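Local coordinates for protein peptide methionine sulfoxide reductase msrA/msrB (Neisseria gonorrhoeae, PDB 2H30) that probably passes electrons, as a thioredoxin-like domain supplied by DsbD, to the methionine sulfoxide reductase domains that follow it in PilB, at residues Asp27-Pro30 / Ala31-Leu35; Leu52-Ser55 / Glu56-Gln59; Gly111-Ala114 / Gln115-Ile119; Gln146-Ala149 / Leu150-Asn153. The protein carries 2 engineered substitutions. All coordinates share one frame; numbering follows the deposited sequence.

Contact 1: residues Asp27-Pro30 / Ala31-Leu35; sequences DNRP and ASVYL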
ATOM      1  N   ASP A  27      -4.868   1.773 -13.299  1.00 18.65           N
ATOM      2  CA  ASP A  27      -5.884   2.145 -14.324  1.00 19.82           C
ATOM      3  C   ASP A  27      -5.586   3.474 -14.996  1.00 19.93           C
ATOM      4  O   ASP A  27      -6.446   3.978 -15.733  1.00 20.77           O
ATOM      5  CB  ASP A  27      -7.339   2.063 -13.830  1.00 20.35           C
ATOM      6  CG  ASP A  27      -7.683   3.095 -12.729  1.00 24.17           C
ATOM      7  OD1 ASP A  27      -7.141   4.215 -12.721  1.00 24.39           O
ATOM      8  OD2 ASP A  27      -8.562   2.823 -11.882  1.00 27.87           O
ATOM      9  N   ASN A  28      -4.399   4.014 -14.701  1.00 18.41           N
ATOM     10  CA  ASN A  28      -3.844   5.232 -15.303  1.00 19.50           C
ATOM     11  C   ASN A  28      -4.277   6.563 -14.697  1.00 19.45           C
ATOM     12  O   ASN A  28      -3.815   7.610 -15.189  1.00 21.43           O
ATOM     13  CB  ASN A  28      -4.005   5.210 -16.827  1.00 21.72           C
ATOM     14  CG  ASN A  28      -3.131   4.103 -17.470  1.00 25.79           C
ATOM     15  OD1 ASN A  28      -1.982   3.798 -17.023  1.00 31.84           O
ATOM     16  ND2 ASN A  28      -3.664   3.502 -18.537  1.00 32.96           N
ATOM     17  N   ARG A  29      -5.120   6.546 -13.676  1.00 17.10           N
ATOM     18  CA  ARG A  29      -5.515   7.786 -13.043  1.00 17.73           C
ATOM     19  C   ARG A  29      -4.388   8.287 -12.135  1.00 17.06           C
ATOM     20  O   ARG A  29      -3.502   7.538 -11.744  1.00 16.41           O
ATOM     21  CB  ARG A  29      -6.842   7.648 -12.328  1.00 19.12           C
ATOM     22  CG  ARG A  29      -6.788   7.234 -10.850  1.00 20.00           C
ATOM     23  CD  ARG A  29      -8.233   7.167 -10.349  1.00 21.57           C
ATOM     24  NE  ARG A  29      -8.897   5.990 -10.945  1.00 23.00           N
ATOM     25  CZ  ARG A  29     -10.180   5.711 -10.774  1.00 25.29           C
ATOM     26  NH1 ARG A  29     -10.928   6.522 -10.032  1.00 27.41           N
ATOM     27  NH2 ARG A  29     -10.711   4.614 -11.322  1.00 26.19           N
ATOM     28  N   PRO A  30      -4.387   9.580 -11.782  1.00 15.84           N
ATOM     29  CA  PRO A  30      -3.365  10.090 -10.861  1.00 14.87           C
ATOM     30  C   PRO A  30      -3.479   9.457  -9.469  1.00 15.44           C
ATOM     31  O   PRO A  30      -4.576   9.417  -8.888  1.00 15.55           O
ATOM     32  CB  PRO A  30      -3.671  11.584 -10.782  1.00 16.28           C
ATOM     33  CG  PRO A  30      -4.393  11.857 -12.078  1.00 15.16           C
ATOM     34  CD  PRO A  30      -5.266  10.662 -12.274  1.00 16.58           C
ATOM     35  N   ALA A  31      -2.365   8.945  -8.968  1.00 16.14           N
ATOM     36  CA  ALA A  31      -2.343   8.400  -7.569  1.00 14.83           C
ATOM     37  C   ALA A  31      -2.765   9.473  -6.563  1.00 15.59           C
ATOM     38  O   ALA A  31      -3.290   9.153  -5.474  1.00 16.30           O
ATOM     39  CB  ALA A  31      -0.998   7.866  -7.229  1.00 14.52           C
ATOM     40  N   SER A  32      -2.523  10.765  -6.888  1.00 15.20           N
ATOM     41  CA  SER A  32      -2.754  11.802  -5.911  1.00 16.13           C
ATOM     42  C   SER A  32      -4.237  11.856  -5.457  1.00 16.35           C
ATOM     43  O   SER A  32      -4.531  12.386  -4.356  1.00 17.43           O
ATOM     44  CB  SER A  32      -2.335  13.146  -6.528  1.00 16.56           C
ATOM     45  OG  SER A  32      -3.154  13.457  -7.649  1.00 16.71           O
ATOM     46  N   VAL A  33      -5.173  11.373  -6.269  1.00 14.24           N
ATOM     47  CA  VAL A  33      -6.607  11.513  -5.906  1.00 15.89           C
ATOM     48  C   VAL A  33      -6.916  10.772  -4.607  1.00 16.44           C
ATOM     49  O   VAL A  33      -7.900  11.095  -3.922  1.00 18.30           O
ATOM     50  CB  VAL A  33      -7.572  11.101  -7.046  1.00 16.79           C
ATOM     51  CG1 VAL A  33      -7.275  11.879  -8.334  1.00 16.76           C
ATOM     52  CG2 VAL A  33      -7.519   9.597  -7.343  1.00 17.48           C
ATOM     53  N   TYR A  34      -6.107   9.755  -4.310  1.00 16.14           N
ATOM     54  CA  TYR A  34      -6.368   8.903  -3.130  1.00 16.85           C
ATOM     55  C   TYR A  34      -5.799   9.463  -1.857  1.00 18.36           C
ATOM     56  O   TYR A  34      -6.146   8.956  -0.777  1.00 18.91           O
ATOM     57  CB  TYR A  34      -5.780   7.503  -3.350  1.00 17.23           C
ATOM     58  CG  TYR A  34      -6.517   6.811  -4.468  1.00 17.56           C
ATOM     59  CD1 TYR A  34      -7.771   6.227  -4.254  1.00 17.54           C
ATOM     60  CD2 TYR A  34      -5.982   6.756  -5.765  1.00 18.84           C
ATOM     61  CE1 TYR A  34      -8.455   5.596  -5.288  1.00 20.04           C
ATOM     62  CE2 TYR A  34      -6.668   6.127  -6.822  1.00 19.72           C
ATOM     63  CZ  TYR A  34      -7.917   5.559  -6.567  1.00 20.36           C
ATOM     64  OH  TYR A  34      -8.622   4.953  -7.607  1.00 22.22           O
ATOM     65  N   LEU A  35      -4.913  10.466  -1.943  1.00 17.70           N
ATOM     66  CA  LEU A  35      -4.130  10.911  -0.811  1.00 19.15           C
ATOM     67  C   LEU A  35      -4.810  12.062  -0.064  1.00 19.11           C
ATOM     68  O   LEU A  35      -4.238  13.181   0.081  1.00 20.71           O
ATOM     69  CB  LEU A  35      -2.731  11.326  -1.263  1.00 21.42           C
ATOM     70  CG  LEU A  35      -1.927  10.186  -1.832  1.00 20.12           C
ATOM     71  CD1 LEU A  35      -0.575  10.682  -2.340  1.00 21.26           C
ATOM     72  CD2 LEU A  35      -1.728   9.123  -0.743  1.00 28.45           C
TER
HETATM   73  O   HOH W   1      -7.060   3.587  -9.590  1.00 23.04           O
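D27 OD1 accepts two N-H groups from R29, the residue whose side chain meets the Y34 hydroxyl across the contact. The backbone N of R29 reaches OD1 at 3.2 Å, which makes an Asx turn, and R29 NE comes to the same OD1 at 3.1 Å on its syn lone pair, nearly straight at 176°. The grip is side-on: R29 NH2 completes it as a salt bridge to D27 OD2 at 2.9 Å, from above the carboxylate plane. D27 CG lies at the guanidinium's edge, in its plane, and the bend at chi3 (72°) turns NE and NH2 toward the carboxylate.

Y34 belongs to the short 3-10 segment 31-34, which follows directly. Its side chain crosses that of R29 at about a right angle, and OH lies over one guanidinium face, 3.5 Å from R29 NE. A water ties the two sides together, donating to D27 OD2 and hydrogen-bonding Y34 OH at 2.9 Å. The 3-10 turn starts with a weak bond from V33 N to P30 O, while A31 packs on M20 of helix 16-20 and Y34 on P104. This joins the loop before strand 41-45 to the body of the thioredoxin fold. V33 CG2 sits over one face of the Y34 ring, offset toward its rim, and ends 3.9 Å from R29 CD.

Contact 2: residues Leu52-Ser55 / Glu56-Gln59; sequences LCLS and ELGQ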
ATOM      1  N   LEU A  52       1.223 -14.860  -1.324  1.00 13.22           N
ATOM      2  CA  LEU A  52       0.579 -14.370  -0.128  1.00 13.43           C
ATOM      3  C   LEU A  52      -0.013 -12.995  -0.406  1.00 13.67           C
ATOM      4  O   LEU A  52      -1.146 -12.700  -0.035  1.00 13.31           O
ATOM      5  CB  LEU A  52       1.628 -14.271   0.995  1.00 15.39           C
ATOM      6  CG  LEU A  52       1.058 -13.828   2.339  1.00 18.06           C
ATOM      7  CD1 LEU A  52      -0.049 -14.782   2.866  1.00 19.71           C
ATOM      8  CD2 LEU A  52       2.258 -13.691   3.353  1.00 16.82           C
ATOM      9  N   CYS A  53       0.797 -12.140  -1.039  1.00 12.99           N
ATOM     10  CA  CYS A  53       0.268 -10.846  -1.421  1.00 13.52           C
ATOM     11  C   CYS A  53      -0.976 -10.990  -2.267  1.00 12.55           C
ATOM     12  O   CYS A  53      -2.010 -10.297  -1.993  1.00 11.95           O
ATOM     13  CB  CYS A  53       1.254 -10.113  -2.318  1.00 13.99           C
ATOM     14  SG  CYS A  53       2.663  -9.428  -1.395  1.00 17.34           S
ATOM     15  N   LEU A  54      -0.946 -11.863  -3.298  1.00 13.17           N
ATOM     16  CA  LEU A  54      -2.144 -11.998  -4.136  1.00 13.12           C
ATOM     17  C   LEU A  54      -3.358 -12.470  -3.326  1.00 13.75           C
ATOM     18  O   LEU A  54      -4.492 -11.998  -3.521  1.00 13.33           O
ATOM     19  CB  LEU A  54      -1.942 -12.946  -5.309  1.00 14.88           C
ATOM     20  CG  LEU A  54      -0.755 -12.607  -6.193  1.00 16.11           C
ATOM     21  CD1 LEU A  54      -0.846 -13.619  -7.322  1.00 18.11           C
ATOM     22  CD2 LEU A  54      -1.069 -11.245  -6.749  1.00 19.24           C
ATOM     23  N   SER A  55      -3.098 -13.368  -2.364  1.00 13.20           N
ATOM     24  CA  SER A  55      -4.225 -13.900  -1.536  1.00 13.10           C
ATOM     25  C   SER A  55      -4.874 -12.842  -0.659  1.00 12.89           C
ATOM     26  O   SER A  55      -5.989 -13.048  -0.156  1.00 14.94           O
ATOM     27  CB  SER A  55      -3.692 -15.037  -0.659  1.00 12.05           C
ATOM     28  OG  SER A  55      -2.937 -14.543   0.442  1.00 13.53           O
ATOM     29  N   GLU A  56      -4.129 -11.736  -0.437  1.00 11.91           N
ATOM     30  CA  GLU A  56      -4.542 -10.701   0.480  1.00 13.08           C
ATOM     31  C   GLU A  56      -5.153  -9.481  -0.262  1.00 11.30           C
ATOM     32  O   GLU A  56      -5.611  -8.534   0.394  1.00 13.37           O
ATOM     33  CB  GLU A  56      -3.343 -10.245   1.308  1.00 13.56           C
ATOM     34  CG  GLU A  56      -2.900 -11.271   2.334  1.00 14.12           C
ATOM     35  CD  GLU A  56      -1.602 -10.828   3.072  1.00 18.56           C
ATOM     36  OE1 GLU A  56      -1.015  -9.787   2.692  1.00 19.92           O
ATOM     37  OE2 GLU A  56      -1.185 -11.514   4.045  1.00 19.36           O
ATOM     38  N   LEU A  57      -5.180  -9.521  -1.585  1.00 12.61           N
ATOM     39  CA  LEU A  57      -5.739  -8.352  -2.364  1.00 11.94           C
ATOM     40  C   LEU A  57      -7.227  -8.139  -2.031  1.00 12.05           C
ATOM     41  O   LEU A  57      -7.648  -6.992  -1.802  1.00 13.99           O
ATOM     42  CB  LEU A  57      -5.560  -8.523  -3.860  1.00 13.55           C
ATOM     43  CG  LEU A  57      -4.123  -8.476  -4.367  1.00 15.92           C
ATOM     44  CD1 LEU A  57      -4.113  -8.894  -5.809  1.00 16.72           C
ATOM     45  CD2 LEU A  57      -3.594  -7.045  -4.187  1.00 18.40           C
ATOM     46  N   GLY A  58      -7.962  -9.246  -1.905  1.00 12.55           N
ATOM     47  CA  GLY A  58      -9.418  -9.105  -1.586  1.00 13.73           C
ATOM     48  C   GLY A  58      -9.620  -8.542  -0.183  1.00 13.78           C
ATOM     49  O   GLY A  58     -10.553  -7.783   0.077  1.00 15.78           O
ATOM     50  N   GLN A  59      -8.765  -8.955   0.747  1.00 14.47           N
ATOM     51  CA  GLN A  59      -8.783  -8.447   2.088  1.00 15.06           C
ATOM     52  C   GLN A  59      -8.539  -6.936   2.110  1.00 14.71           C
ATOM     53  O   GLN A  59      -9.275  -6.193   2.739  1.00 14.44           O
ATOM     54  CB  GLN A  59      -7.695  -9.196   2.862  1.00 17.10           C
ATOM     55  CG  GLN A  59      -7.637  -8.828   4.294  1.00 18.84           C
ATOM     56  CD  GLN A  59      -6.393  -9.484   4.948  1.00 21.07           C
ATOM     57  OE1 GLN A  59      -5.287  -9.258   4.494  1.00 23.62           O
ATOM     58  NE2 GLN A  59      -6.593 -10.268   6.005  1.00 23.20           N
TER
HETATM   59  O   HOH W   2      -7.253 -11.846  -2.974  1.00 15.49           O
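The flat carboxylate of E56 has the isobutyl end of L52 above its plane: L52 CG stands almost directly over E56 OE2 at 3.6 Å. L52 O lies on that same side, 3.7 Å from E56 CD. The two oxygens of the carboxylate are taken by other parts of the chain, OE1 by a salt bridge to K44 and OE2 by a hydrogen bond to S141, and these bonds should limit its rotation. E56 reaches them with its chain extended beyond CG (chi2 175°), running across the L52 side chain.

L52 O is well used. S55 OG donates to it at 2.6 Å, since a chi1 of 76° swings the hydroxyl back over the preceding turn, and E56 N adds only a weak bond. The firmer partner of E56 N is C53 O at 3.0 Å.

All this happens in helix 51-64, the crossover helix of the beta-alpha-beta unit between strands 41-45 and 73-78. C53 is the second cysteine of what looks like a thioredoxin-type CxxC, and its side chain packs on W46 and Y122. A turn further on the helix kinks, where the N of G58 and of Q59 has no bond to the turn before. L57 N bonds to L54 O at 3.2 Å, three residues back, and a water steps in next, donating to L54 O at 2.8 Å and accepting from G58 N at 2.9 Å. Ahead of the kink L54 and L57 lie side by side, pointing the same way, with L54 CD2 4.0 Å from L57 CD1.

Contact 3: residues Gly111-Ala114 / Gln115-Ile119; sequences GTIA and QNLNI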
ATOM      1  N   GLY A 111      10.254   1.251  -8.442  1.00 16.41           N
ATOM      2  CA  GLY A 111      10.234   1.103  -6.981  1.00 16.62           C
ATOM      3  C   GLY A 111      10.912   2.231  -6.195  1.00 14.92           C
ATOM      4  O   GLY A 111      11.608   1.967  -5.204  1.00 16.13           O
ATOM      5  N   THR A 112      10.677   3.477  -6.622  1.00 16.80           N
ATOM      6  CA  THR A 112      11.283   4.625  -5.926  1.00 16.79           C
ATOM      7  C   THR A 112      10.930   4.672  -4.437  1.00 16.30           C
ATOM      8  O   THR A 112      11.799   4.776  -3.569  1.00 16.95           O
ATOM      9  CB  THR A 112      10.815   5.909  -6.560  1.00 17.71           C
ATOM     10  OG1 THR A 112      11.395   5.930  -7.885  1.00 24.19           O
ATOM     11  CG2 THR A 112      11.365   7.104  -5.775  1.00 21.18           C
ATOM     12  N   ILE A 113       9.643   4.500  -4.132  1.00 16.01           N
ATOM     13  CA  ILE A 113       9.233   4.685  -2.738  1.00 14.48           C
ATOM     14  C   ILE A 113       9.729   3.491  -1.918  1.00 13.86           C
ATOM     15  O   ILE A 113      10.261   3.664  -0.817  1.00 14.72           O
ATOM     16  CB  ILE A 113       7.728   4.791  -2.644  1.00 15.90           C
ATOM     17  CG1 ILE A 113       7.263   6.009  -3.446  1.00 18.95           C
ATOM     18  CG2 ILE A 113       7.281   4.750  -1.137  1.00 17.78           C
ATOM     19  CD1 ILE A 113       5.826   6.030  -3.625  1.00 22.48           C
ATOM     20  N   ALA A 114       9.603   2.275  -2.466  1.00 14.33           N
ATOM     21  CA  ALA A 114      10.091   1.120  -1.755  1.00 14.01           C
ATOM     22  C   ALA A 114      11.595   1.262  -1.435  1.00 14.32           C
ATOM     23  O   ALA A 114      12.051   0.956  -0.348  1.00 15.22           O
ATOM     24  CB  ALA A 114       9.789  -0.176  -2.576  1.00 15.67           C
ATOM     25  N   GLN A 115      12.369   1.719  -2.417  1.00 15.69           N
ATOM     26  CA  GLN A 115      13.792   1.936  -2.167  1.00 16.11           C
ATOM     27  C   GLN A 115      14.021   3.015  -1.096  1.00 16.37           C
ATOM     28  O   GLN A 115      14.851   2.801  -0.203  1.00 17.47           O
ATOM     29  CB  GLN A 115      14.488   2.332  -3.468  1.00 16.97           C
ATOM     30  CG  GLN A 115      14.570   1.154  -4.412  1.00 19.91           C
ATOM     31  CD  GLN A 115      15.274   1.561  -5.672  1.00 28.02           C
ATOM     32  OE1 GLN A 115      16.429   1.982  -5.616  1.00 32.74           O
ATOM     33  NE2 GLN A 115      14.580   1.537  -6.789  1.00 26.28           N
ATOM     34  N   ASN A 116      13.307   4.139  -1.167  1.00 16.68           N
ATOM     35  CA  ASN A 116      13.411   5.197  -0.143  1.00 18.33           C
ATOM     36  C   ASN A 116      13.088   4.692   1.251  1.00 16.70           C
ATOM     37  O   ASN A 116      13.642   5.139   2.227  1.00 16.92           O
ATOM     38  CB  ASN A 116      12.496   6.385  -0.469  1.00 19.21           C
ATOM     39  CG  ASN A 116      12.903   7.141  -1.716  1.00 22.42           C
ATOM     40  OD1 ASN A 116      12.088   7.912  -2.264  1.00 26.77           O
ATOM     41  ND2 ASN A 116      14.115   6.920  -2.184  1.00 23.13           N
ATOM     42  N   LEU A 117      12.113   3.776   1.336  1.00 15.01           N
ATOM     43  CA  LEU A 117      11.703   3.252   2.614  1.00 15.23           C
ATOM     44  C   LEU A 117      12.441   1.991   3.031  1.00 14.42           C
ATOM     45  O   LEU A 117      12.146   1.439   4.105  1.00 15.29           O
ATOM     46  CB  LEU A 117      10.167   3.044   2.632  1.00 14.17           C
ATOM     47  CG  LEU A 117       9.319   4.270   2.352  1.00 19.10           C
ATOM     48  CD1 LEU A 117       7.809   3.947   2.597  1.00 20.23           C
ATOM     49  CD2 LEU A 117       9.696   5.428   3.142  1.00 20.74           C
ATOM     50  N   ASN A 118      13.400   1.527   2.212  1.00 13.96           N
ATOM     51  CA  ASN A 118      14.127   0.290   2.495  1.00 14.41           C
ATOM     52  C   ASN A 118      13.194  -0.927   2.641  1.00 14.97           C
ATOM     53  O   ASN A 118      13.382  -1.781   3.530  1.00 16.45           O
ATOM     54  CB  ASN A 118      15.072   0.459   3.717  1.00 14.69           C
ATOM     55  CG  ASN A 118      16.068  -0.668   3.874  1.00 19.85           C
ATOM     56  OD1 ASN A 118      16.486  -1.303   2.896  1.00 22.31           O
ATOM     57  ND2 ASN A 118      16.432  -0.947   5.119  1.00 20.01           N
ATOM     58  N   ILE A 119      12.220  -0.996   1.721  1.00 15.43           N
ATOM     59  CA  ILE A 119      11.311  -2.141   1.718  1.00 15.39           C
ATOM     60  C   ILE A 119      11.928  -3.171   0.773  1.00 17.03           C
ATOM     61  O   ILE A 119      12.181  -2.858  -0.383  1.00 19.29           O
ATOM     62  CB  ILE A 119       9.877  -1.740   1.403  1.00 16.02           C
ATOM     63  CG1 ILE A 119       9.351  -0.998   2.689  1.00 17.53           C
ATOM     64  CG2 ILE A 119       9.065  -3.005   1.037  1.00 16.18           C
ATOM     65  CD1 ILE A 119       7.944  -0.607   2.665  1.00 26.01           C
TER
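From the N-cap G111, with its positive phi, the backbone runs through the short helix 112-116 on regular bonds such as Q115 N to G111 O (2.9 Å) and L117 N to I113 O (2.8 Å), then closes in a Schellman motif at N118. There I119 N reaches A114 O at 2.8 Å, nearly straight at 173°, and N118 N bonds to Q115 O. The apolar contact that accompanies this motif is present too: A114 CB faces I119 CB at 4.3 Å.

On the side facing the sheet, I113 and L117 lie side by side, pointing the same way. I113 CG2, placed anti to the backbone N, touches L117 CD1 at 3.9 Å. Both rest on F45 of strand 41-45; I113 also meets helix 16-20, and L117 strand 134-139. Q115, its chain extended beyond CG, runs toward the start of the helix, where NE2 makes weak bonds to G111 O, at 3.4 Å, and to G110 O.

At that same end the D108 carboxylate accepts from T112 N and I113 N. A negative group at the N-terminus should be favourable with the helix dipole, so this very short helix has polar anchors at its start and a backbone lock at its finish.

Contact 4: residues Gln146-Ala149 / Leu150-Asn153; sequences QALA and LIRN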
ATOM      1  N   GLN A 146      -4.568  -5.348  13.652  1.00 13.76           N
ATOM      2  CA  GLN A 146      -3.278  -4.629  13.612  1.00 13.32           C
ATOM      3  C   GLN A 146      -3.356  -3.389  12.692  1.00 12.75           C
ATOM      4  O   GLN A 146      -2.873  -2.308  13.055  1.00 13.20           O
ATOM      5  CB  GLN A 146      -2.199  -5.561  13.077  1.00 13.29           C
ATOM      6  CG  GLN A 146      -1.792  -6.605  14.140  1.00 14.50           C
ATOM      7  CD  GLN A 146      -0.898  -7.656  13.564  1.00 18.17           C
ATOM      8  OE1 GLN A 146      -1.037  -8.072  12.394  1.00 16.54           O
ATOM      9  NE2 GLN A 146       0.025  -8.179  14.422  1.00 18.60           N
ATOM     10  N   ALA A 147      -4.011  -3.536  11.551  1.00 11.80           N
ATOM     11  CA  ALA A 147      -4.167  -2.370  10.643  1.00 11.81           C
ATOM     12  C   ALA A 147      -4.993  -1.262  11.305  1.00 12.72           C
ATOM     13  O   ALA A 147      -4.675  -0.086  11.237  1.00 13.28           O
ATOM     14  CB  ALA A 147      -4.808  -2.820   9.309  1.00 12.06           C
ATOM     15  N   LEU A 148      -6.076  -1.660  11.982  1.00 12.38           N
ATOM     16  CA  LEU A 148      -6.864  -0.635  12.668  1.00 12.07           C
ATOM     17  C   LEU A 148      -6.100   0.024  13.806  1.00 12.29           C
ATOM     18  O   LEU A 148      -6.284   1.232  14.028  1.00 13.91           O
ATOM     19  CB  LEU A 148      -8.161  -1.313  13.190  1.00 13.28           C
ATOM     20  CG  LEU A 148      -9.172  -1.651  12.090  1.00 13.32           C
ATOM     21  CD1 LEU A 148     -10.233  -2.539  12.717  1.00 15.39           C
ATOM     22  CD2 LEU A 148      -9.836  -0.399  11.450  1.00 14.34           C
ATOM     23  N   ALA A 149      -5.309  -0.780  14.543  1.00 12.66           N
ATOM     24  CA  ALA A 149      -4.504  -0.254  15.634  1.00 14.15           C
ATOM     25  C   ALA A 149      -3.509   0.773  15.076  1.00 15.15           C
ATOM     26  O   ALA A 149      -3.389   1.901  15.594  1.00 16.84           O
ATOM     27  CB  ALA A 149      -3.784  -1.391  16.327  1.00 14.65           C
ATOM     28  N   LEU A 150      -2.910   0.442  13.922  1.00 14.37           N
ATOM     29  CA  LEU A 150      -1.909   1.384  13.343  1.00 16.15           C
ATOM     30  C   LEU A 150      -2.517   2.708  12.888  1.00 16.81           C
ATOM     31  O   LEU A 150      -1.898   3.784  13.002  1.00 17.54           O
ATOM     32  CB  LEU A 150      -1.246   0.777  12.103  1.00 17.64           C
ATOM     33  CG  LEU A 150      -0.185  -0.281  12.281  1.00 21.41           C
ATOM     34  CD1 LEU A 150       0.294  -0.616  10.832  1.00 23.74           C
ATOM     35  CD2 LEU A 150       0.982   0.349  13.050  1.00 25.60           C
ATOM     36  N   ILE A 151      -3.730   2.694  12.343  1.00 15.22           N
ATOM     37  CA  ILE A 151      -4.322   3.952  11.834  1.00 17.81           C
ATOM     38  C   ILE A 151      -4.764   4.822  12.996  1.00 20.89           C
ATOM     39  O   ILE A 151      -4.848   6.048  12.841  1.00 21.14           O
ATOM     40  CB  ILE A 151      -5.437   3.797  10.791  1.00 18.83           C
ATOM     41  CG1 ILE A 151      -6.678   3.129  11.369  1.00 19.74           C
ATOM     42  CG2 ILE A 151      -4.939   2.996   9.566  1.00 18.89           C
ATOM     43  CD1 ILE A 151      -7.886   3.177  10.357  1.00 18.77           C
ATOM     44  N   ARG A 152      -5.008   4.185  14.141  1.00 18.41           N
ATOM     45  CA  ARG A 152      -5.310   4.927  15.355  1.00 20.19           C
ATOM     46  C   ARG A 152      -4.044   5.426  16.034  1.00 20.36           C
ATOM     47  O   ARG A 152      -4.037   6.585  16.497  1.00 23.62           O
ATOM     48  CB  ARG A 152      -6.127   4.091  16.336  1.00 19.88           C
ATOM     49  CG  ARG A 152      -6.705   4.932  17.453  1.00 24.20           C
ATOM     50  CD  ARG A 152      -7.248   4.057  18.539  1.00 23.97           C
ATOM     51  NE  ARG A 152      -6.176   3.420  19.256  1.00 25.52           N
ATOM     52  CZ  ARG A 152      -5.907   2.126  19.275  1.00 25.44           C
ATOM     53  NH1 ARG A 152      -6.643   1.268  18.599  1.00 23.56           N
ATOM     54  NH2 ARG A 152      -4.876   1.686  19.970  1.00 29.12           N
ATOM     55  N   ASN A 153      -3.011   4.595  16.111  1.00 20.21           N
ATOM     56  CA  ASN A 153      -1.770   4.992  16.834  1.00 21.28           C
ATOM     57  C   ASN A 153      -0.591   4.419  16.068  1.00 21.55           C
ATOM     58  O   ASN A 153      -0.401   3.206  16.075  1.00 19.58           O
ATOM     59  CB  ASN A 153      -1.801   4.427  18.264  1.00 22.29           C
ATOM     60  CG  ASN A 153      -0.468   4.620  19.021  1.00 27.93           C
ATOM     61  OD1 ASN A 153       0.394   5.350  18.590  1.00 25.78           O
ATOM     62  ND2 ASN A 153      -0.298   3.901  20.131  1.00 33.42           N
TER
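I151 overlaps L148 of helix 144-152, three residues earlier, its CD1 ending 4.2 Å from L148 CD2. The rotamer is a less usual one for a helix: chi1 is 66°, which sends CG1 back over the preceding turn, 3.3 Å from L148 O, while CG2 leans toward A147 O at 3.5 Å. The beta-branched side chain thus straddles two carbonyls of the turn before it.

L150 takes the more common helical course, its CG 3.5 Å from Q146 O, the same oxygen that accepts L150 N at 2.9 Å. Q146 itself points its amide the other way: OE1 accepts from N143 N at the head of the helix, and NE2 donates to L158 O in the chain that comes back after it, so both ends of the amide are satisfied and its flip is fixed.

The last turn converges on A149 O. The bond from N153 N to A149 O is 2.8 Å long. R152 N, bonded mainly to L148 O, makes a weak second bond to A149 O. A149 O also lies over one face of the R152 guanidinium, which the bend at chi3 (71°) brings back along the helix until NH1 is 4.0 Å from A149 CA. N153 then leaves helical geometry, and its OD1 accepts from N155 N as the chain turns away.

Inward, A147 and I151 both press on L42 of strand 41-45. A147 also meets I142, A147 and L148 cover F69, and I151 reaches A72, just ahead of strand 73-78, so the last helix packs on this face of the sheet over its central strand 41-45.

The four contacts follow one another along a single thioredoxin-fold domain, none touching another. Strand 41-45 ties three of them to the central sheet: K44 and L42, two residues apart, meet contacts 2 and 4, whereas F45, on the opposite side of the strand, meets contact 3. Contacts 2 and 4 have centres 19 Å apart and approach to about 8 Å at their nearest atoms. Contact 1, in the loop leading to that strand, lies about 8 Å from contact 3 at the nearest atoms, and both pack on helix 16-20. Contacts 1 and 4 are farthest apart, 24 Å between centres. Helices thus flank both sheet faces, with the second of the two probable redox cysteines in contact 2.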